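Local structure of 2',5'-phosphodiesterase 12 (Homo sapiens, 4ZKF) at residues Ala306-Tyr311 and Ile322-Ala327; Gly348-Thr353 and Tyr415-Leu420. The protein belongs to the DNase I-like endonuclease/exonuclease/phosphatase family, combining a magnesium-binding domain of that fold with an N-terminal domain of the E-set clan. All coordinates share one frame; numbering follows the deposited sequence.

Contact 1. Residues Ala306-Tyr311 and Ile322-Ala327; sequences ANTHLY and IQMAVA
Gln323 meets the backbone of Tyr311 with a single, well-aimed hydrogen bond, an instructive case of a helix side chain pinning the chain just beyond a strand end. Tyr311 N donates to Gln323 OE1 at 3.1 Å, almost linearly (171° at the hydrogen), and reaches the oxygen in the carbonyl plane on a lone pair. CG of Gln323 is anti to its carbonyl carbon (chi1 -69°) and the chain runs extended beyond it, carrying the amide out to the segment after the strand. There OE1 also rests 3.6 Å from Tyr311 CB, while the side chains of Leu310 and Gln323 run alongside in opposite senses, so that Gln323 OE1 ends 3.7 Å from Leu310 CB.

The tightest packing is between Leu310 and Met324. Their side chains cross at about a right angle, and Leu310 CD1 meets Met324 CE at 3.4 Å, closer than carbon atoms usually pack. Leu310 CD2 lies 3.8 Å from Met324 CE. Bends at chi2 and chi3 bring the thioether end back toward the strand. Phe254 of helix 254-260 adds to the apolar surroundings of Leu310.

Packing thins to either side of this core. Thr308 CG2 approaches Met324 CE only to 4.4 Å, and the threonine hydroxyl is engaged by Val287 O. Toward solvent, partly exposed Tyr311 offers Gln323 its backbone N and CB, whereas its ring leads away from 322-327, touching Ile319 nearer the start of the helix and making a cation-pi contact with Arg284.

His309, whose CB points away from 322-327, belongs to the magnesium site. The strand end and the residue after it thus turn apolar groups to a helix and a ligand to the metal, as the contact joins the first strand to the helix of the beta-alpha-beta crossover formed by 302-309, 317-338 and 344-349.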
loop_
_atom_site.group_PDB
_atom_site.type_symbol
_atom_site.label_atom_id
_atom_site.label_comp_id
_atom_site.label_asym_id
_atom_site.label_seq_id
_atom_site.Cartn_x
_atom_site.Cartn_y
_atom_site.Cartn_z
ATOM N N ALA A 306 3.342 1.845 12.538
ATOM C CA ALA A 306 2.283 2.845 12.421
ATOM C C ALA A 306 2.300 3.441 11.028
ATOM O O ALA A 306 3.358 3.518 10.391
ATOM C CB ALA A 306 2.446 3.948 13.495
ATOM N N ASN A 307 1.133 3.881 10.561
ATOM C CA ASN A 307 0.979 4.381 9.199
ATOM C C ASN A 307 -0.057 5.473 9.234
ATOM O O ASN A 307 -1.093 5.303 9.870
ATOM C CB ASN A 307 0.550 3.247 8.258
ATOM C CG ASN A 307 0.391 3.689 6.809
ATOM O OD1 ASN A 307 1.013 4.656 6.353
ATOM N ND2 ASN A 307 -0.403 2.945 6.068
ATOM N N THR A 308 0.206 6.601 8.588
ATOM C CA THR A 308 -0.813 7.640 8.554
ATOM C C THR A 308 -0.773 8.503 7.302
ATOM O O THR A 308 0.154 8.443 6.498
ATOM C CB THR A 308 -0.718 8.566 9.802
ATOM O OG1 THR A 308 -1.932 9.314 9.922
ATOM C CG2 THR A 308 0.494 9.535 9.720
ATOM N N HIS A 309 -1.829 9.288 7.141
ATOM C CA HIS A 309 -1.898 10.318 6.113
ATOM C C HIS A 309 -2.476 11.533 6.794
ATOM O O HIS A 309 -3.660 11.534 7.121
ATOM C CB HIS A 309 -2.779 9.880 4.940
ATOM C CG HIS A 309 -2.686 10.784 3.741
ATOM N ND1 HIS A 309 -3.487 10.613 2.630
ATOM C CD2 HIS A 309 -1.890 11.838 3.478
ATOM C CE1 HIS A 309 -3.189 11.543 1.737
ATOM N NE2 HIS A 309 -2.222 12.297 2.218
ATOM N N LEU A 310 -1.656 12.555 7.026
ATOM C CA LEU A 310 -2.099 13.684 7.834
ATOM C C LEU A 310 -2.843 14.684 6.977
ATOM O O LEU A 310 -2.826 14.592 5.752
ATOM C CB LEU A 310 -0.923 14.374 8.523
ATOM C CG LEU A 310 -0.132 13.580 9.558
ATOM C CD1 LEU A 310 0.747 14.558 10.310
ATOM C CD2 LEU A 310 -1.070 12.838 10.510
ATOM N N TYR A 311 -3.483 15.641 7.637
ATOM C CA TYR A 311 -4.255 16.681 6.959
ATOM C C TYR A 311 -3.432 17.374 5.885
ATOM O O TYR A 311 -2.269 17.700 6.102
ATOM C CB TYR A 311 -4.760 17.693 7.984
ATOM C CG TYR A 311 -5.618 18.805 7.417
ATOM C CD1 TYR A 311 -6.697 18.529 6.576
ATOM C CD2 TYR A 311 -5.368 20.128 7.750
ATOM C CE1 TYR A 311 -7.492 19.551 6.073
ATOM C CE2 TYR A 311 -6.156 21.153 7.251
ATOM C CZ TYR A 311 -7.215 20.859 6.422
ATOM O OH TYR A 311 -7.987 21.886 5.930
ATOM N N ILE A 322 -0.948 18.971 15.952
ATOM C CA ILE A 322 -1.822 18.376 16.946
ATOM C C ILE A 322 -2.112 16.918 16.580
ATOM O O ILE A 322 -2.125 16.052 17.442
ATOM C CB ILE A 322 -3.114 19.197 17.087
ATOM C CG1 ILE A 322 -2.780 20.504 17.817
ATOM C CG2 ILE A 322 -4.147 18.441 17.880
ATOM C CD1 ILE A 322 -3.777 21.605 17.600
ATOM N N GLN A 323 -2.274 16.637 15.293
ATOM C CA GLN A 323 -2.486 15.261 14.867
ATOM C C GLN A 323 -1.262 14.397 15.202
ATOM O O GLN A 323 -1.407 13.264 15.669
ATOM C CB GLN A 323 -2.811 15.199 13.374
ATOM C CG GLN A 323 -4.172 15.793 13.019
ATOM C CD GLN A 323 -4.520 15.634 11.550
ATOM O OE1 GLN A 323 -3.640 15.592 10.692
ATOM N NE2 GLN A 323 -5.812 15.544 11.254
ATOM N N MET A 324 -0.055 14.931 15.009
ATOM C CA MET A 324 1.140 14.132 15.306
ATOM C C MET A 324 1.338 13.954 16.811
ATOM O O MET A 324 1.839 12.906 17.267
ATOM C CB MET A 324 2.386 14.757 14.661
ATOM C CG MET A 324 3.619 13.831 14.566
ATOM S SD MET A 324 3.336 12.187 13.795
ATOM C CE MET A 324 2.134 12.490 12.609
ATOM N N ALA A 325 0.938 14.961 17.587
ATOM C CA ALA A 325 1.009 14.844 19.040
ATOM C C ALA A 325 0.096 13.715 19.531
ATOM O O ALA A 325 0.476 12.934 20.404
ATOM C CB ALA A 325 0.632 16.164 19.713
ATOM N N VAL A 326 -1.105 13.639 18.972
ATOM C CA VAL A 326 -2.022 12.549 19.293
ATOM C C VAL A 326 -1.440 11.198 18.840
ATOM O O VAL A 326 -1.462 10.226 19.584
ATOM C CB VAL A 326 -3.403 12.761 18.635
ATOM C CG1 VAL A 326 -4.289 11.548 18.853
ATOM C CG2 VAL A 326 -4.064 14.004 19.208
ATOM N N ALA A 327 -0.921 11.148 17.619
ATOM C CA ALA A 327 -0.322 9.916 17.103
ATOM C C ALA A 327 0.795 9.403 18.011
ATOM O O ALA A 327 0.823 8.232 18.358
ATOM C CB ALA A 327 0.213 10.134 15.689
#

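Contact 2. Residues Gly348-Thr353 and Tyr415-Leu420; sequences GDFNST and YIFIDL. With MG (magnesium ion), chain C.
Tyr415 OH donates to Ser352 O at 2.7 Å, meeting a lone pair in the carbonyl plane, so that a strand residue grips the loop beyond the neighbouring strand. Two backbone bonds join the strands themselves: Gly348 N to Tyr415 O and Tyr415 N to Gly348 O, each 3.2 Å, make an antiparallel hydrogen-bonded pair.

Within 348-353, Asn351 N donates to Asp349 OD1 at 3.0 Å, closing an Asx turn. Asp349 OD2 meanwhile binds magnesium at 2.6 Å, so one carboxylate both shapes the turn and holds the ion.

Outward from these bonds comes an aromatic cluster. Phe350 CB points toward 415-420, and with CG anti to the carbonyl carbon (chi1 -66°) the ring meets both Tyr415 and Phe417. The edge of Phe417 points at a face of this ring in an edge-to-face pair, centroids 5.0 Å apart and planes at 64°. Tyr415 meets the ring obliquely, its CD2 3.6 Å from Phe350 CD1. Asp349 and Asn351 turn away from this apolar side and, with His309, form the magnesium site: a strand end and its Asx turn supply metal ligands on the DNase I-like fold.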
loop_
_atom_site.group_PDB
_atom_site.type_symbol
_atom_site.label_atom_id
_atom_site.label_comp_id
_atom_site.label_asym_id
_atom_site.label_seq_id
_atom_site.Cartn_x
_atom_site.Cartn_y
_atom_site.Cartn_z
ATOM N N GLY A 348 4.477 7.245 6.763
ATOM C CA GLY A 348 3.331 8.030 6.373
ATOM C C GLY A 348 3.579 9.096 5.343
ATOM O O GLY A 348 4.713 9.432 5.022
ATOM N N ASP A 349 2.477 9.612 4.816
ATOM C CA ASP A 349 2.486 10.879 4.104
ATOM C C ASP A 349 2.097 11.919 5.137
ATOM O O ASP A 349 0.929 12.009 5.510
ATOM C CB ASP A 349 1.508 10.866 2.929
ATOM C CG ASP A 349 1.454 12.193 2.195
ATOM O OD1 ASP A 349 2.038 13.195 2.676
ATOM O OD2 ASP A 349 0.818 12.236 1.128
ATOM N N PHE A 350 3.079 12.689 5.608
ATOM C CA PHE A 350 2.846 13.590 6.726
ATOM C C PHE A 350 2.465 14.982 6.247
ATOM O O PHE A 350 2.122 15.849 7.056
ATOM C CB PHE A 350 4.073 13.629 7.635
ATOM C CG PHE A 350 4.331 12.313 8.323
ATOM C CD1 PHE A 350 5.061 11.320 7.692
ATOM C CD2 PHE A 350 3.780 12.048 9.562
ATOM C CE1 PHE A 350 5.278 10.088 8.308
ATOM C CE2 PHE A 350 3.984 10.821 10.182
ATOM C CZ PHE A 350 4.736 9.841 9.552
ATOM N N ASN A 351 2.490 15.172 4.930
ATOM C CA ASN A 351 2.140 16.463 4.331
ATOM C C ASN A 351 2.904 17.600 4.999
ATOM O O ASN A 351 2.373 18.699 5.153
ATOM C CB ASN A 351 0.630 16.721 4.427
ATOM C CG ASN A 351 -0.128 16.183 3.236
ATOM O OD1 ASN A 351 0.232 16.451 2.090
ATOM N ND2 ASN A 351 -1.183 15.416 3.497
ATOM N N SER A 352 4.146 17.314 5.387
ATOM C CA SER A 352 4.998 18.255 6.117
ATOM C C SER A 352 6.427 18.189 5.606
ATOM O O SER A 352 7.041 17.120 5.616
ATOM C CB SER A 352 5.002 17.962 7.626
ATOM O OG SER A 352 3.696 17.947 8.153
ATOM N N THR A 353 6.957 19.328 5.170
ATOM C CA THR A 353 8.352 19.404 4.763
ATOM C C THR A 353 9.275 19.505 5.991
ATOM O O THR A 353 8.812 19.778 7.099
ATOM C CB THR A 353 8.608 20.619 3.818
ATOM O OG1 THR A 353 8.342 21.837 4.519
ATOM C CG2 THR A 353 7.726 20.537 2.582
ATOM N N TYR A 415 7.822 10.151 5.074
ATOM C CA TYR A 415 8.950 9.672 5.881
ATOM C C TYR A 415 8.720 8.274 6.394
ATOM O O TYR A 415 7.581 7.854 6.572
ATOM C CB TYR A 415 9.215 10.585 7.082
ATOM C CG TYR A 415 9.319 12.048 6.717
ATOM C CD1 TYR A 415 10.523 12.595 6.293
ATOM C CD2 TYR A 415 8.207 12.863 6.774
ATOM C CE1 TYR A 415 10.612 13.936 5.939
ATOM C CE2 TYR A 415 8.275 14.195 6.422
ATOM C CZ TYR A 415 9.484 14.728 6.014
ATOM O OH TYR A 415 9.533 16.062 5.668
ATOM N N ILE A 416 9.814 7.554 6.629
ATOM C CA ILE A 416 9.772 6.354 7.447
ATOM C C ILE A 416 10.511 6.685 8.728
ATOM O O ILE A 416 11.747 6.663 8.754
ATOM C CB ILE A 416 10.417 5.141 6.753
ATOM C CG1 ILE A 416 9.685 4.828 5.445
ATOM C CG2 ILE A 416 10.398 3.913 7.689
ATOM C CD1 ILE A 416 10.426 3.800 4.591
ATOM N N PHE A 417 9.772 7.045 9.778
ATOM C CA PHE A 417 10.411 7.418 11.041
ATOM C C PHE A 417 10.737 6.169 11.842
ATOM O O PHE A 417 9.933 5.240 11.906
ATOM C CB PHE A 417 9.520 8.361 11.874
ATOM C CG PHE A 417 9.377 9.742 11.292
ATOM C CD1 PHE A 417 10.488 10.549 11.098
ATOM C CD2 PHE A 417 8.125 10.240 10.957
ATOM C CE1 PHE A 417 10.355 11.833 10.578
ATOM C CE2 PHE A 417 7.980 11.524 10.432
ATOM C CZ PHE A 417 9.095 12.315 10.236
ATOM N N ILE A 418 11.923 6.134 12.438
ATOM C CA ILE A 418 12.302 4.984 13.257
ATOM C C ILE A 418 12.831 5.402 14.627
ATOM O O ILE A 418 13.437 6.455 14.783
ATOM C CB ILE A 418 13.371 4.104 12.573
ATOM C CG1 ILE A 418 14.668 4.887 12.337
ATOM C CG2 ILE A 418 12.843 3.522 11.255
ATOM C CD1 ILE A 418 15.812 4.001 11.837
ATOM N N ASP A 419 12.576 4.559 15.616
ATOM C CA ASP A 419 13.164 4.701 16.946
ATOM C C ASP A 419 14.660 4.409 16.837
ATOM O O ASP A 419 15.067 3.262 16.649
ATOM C CB ASP A 419 12.461 3.751 17.922
ATOM C CG ASP A 419 13.133 3.681 19.290
ATOM O OD1 ASP A 419 14.060 4.470 19.580
ATOM O OD2 ASP A 419 12.699 2.820 20.088
ATOM N N LEU A 420 15.482 5.454 16.934
ATOM C CA LEU A 420 16.905 5.298 16.661
ATOM C C LEU A 420 17.638 4.582 17.787
ATOM O O LEU A 420 18.779 4.171 17.611
ATOM C CB LEU A 420 17.552 6.666 16.379
ATOM C CG LEU A 420 17.555 7.704 17.498
ATOM C CD1 LEU A 420 18.826 7.588 18.349
ATOM C CD2 LEU A 420 17.429 9.093 16.886
HETATM MG MG MG C . -0.711 14.260 0.697
HETATM O O HOH W 1 -0.651 13.545 -1.798
#

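In the fold
Two successive closures build one neighbourhood of the domain. From the N terminus, contact 1 comes first: the chain leaves strand 302-309 and returns through the start of helix 317-338, closing a loop of ten residues. The helix then leads to strand 344-349, parallel neighbour of 302-309, where contact 2 opens; it closes across 61 intervening residues on strand 409-419. The loops follow in series, neither nesting nor crossing, yet their centres lie about 10 Å apart. They touch directly, through probable hydrogen bonds of Leu310 with Asp349 and Asn351, and where Met324 packs on Phe350. Together they tie one helix and three adjacent strands together beside the magnesium site.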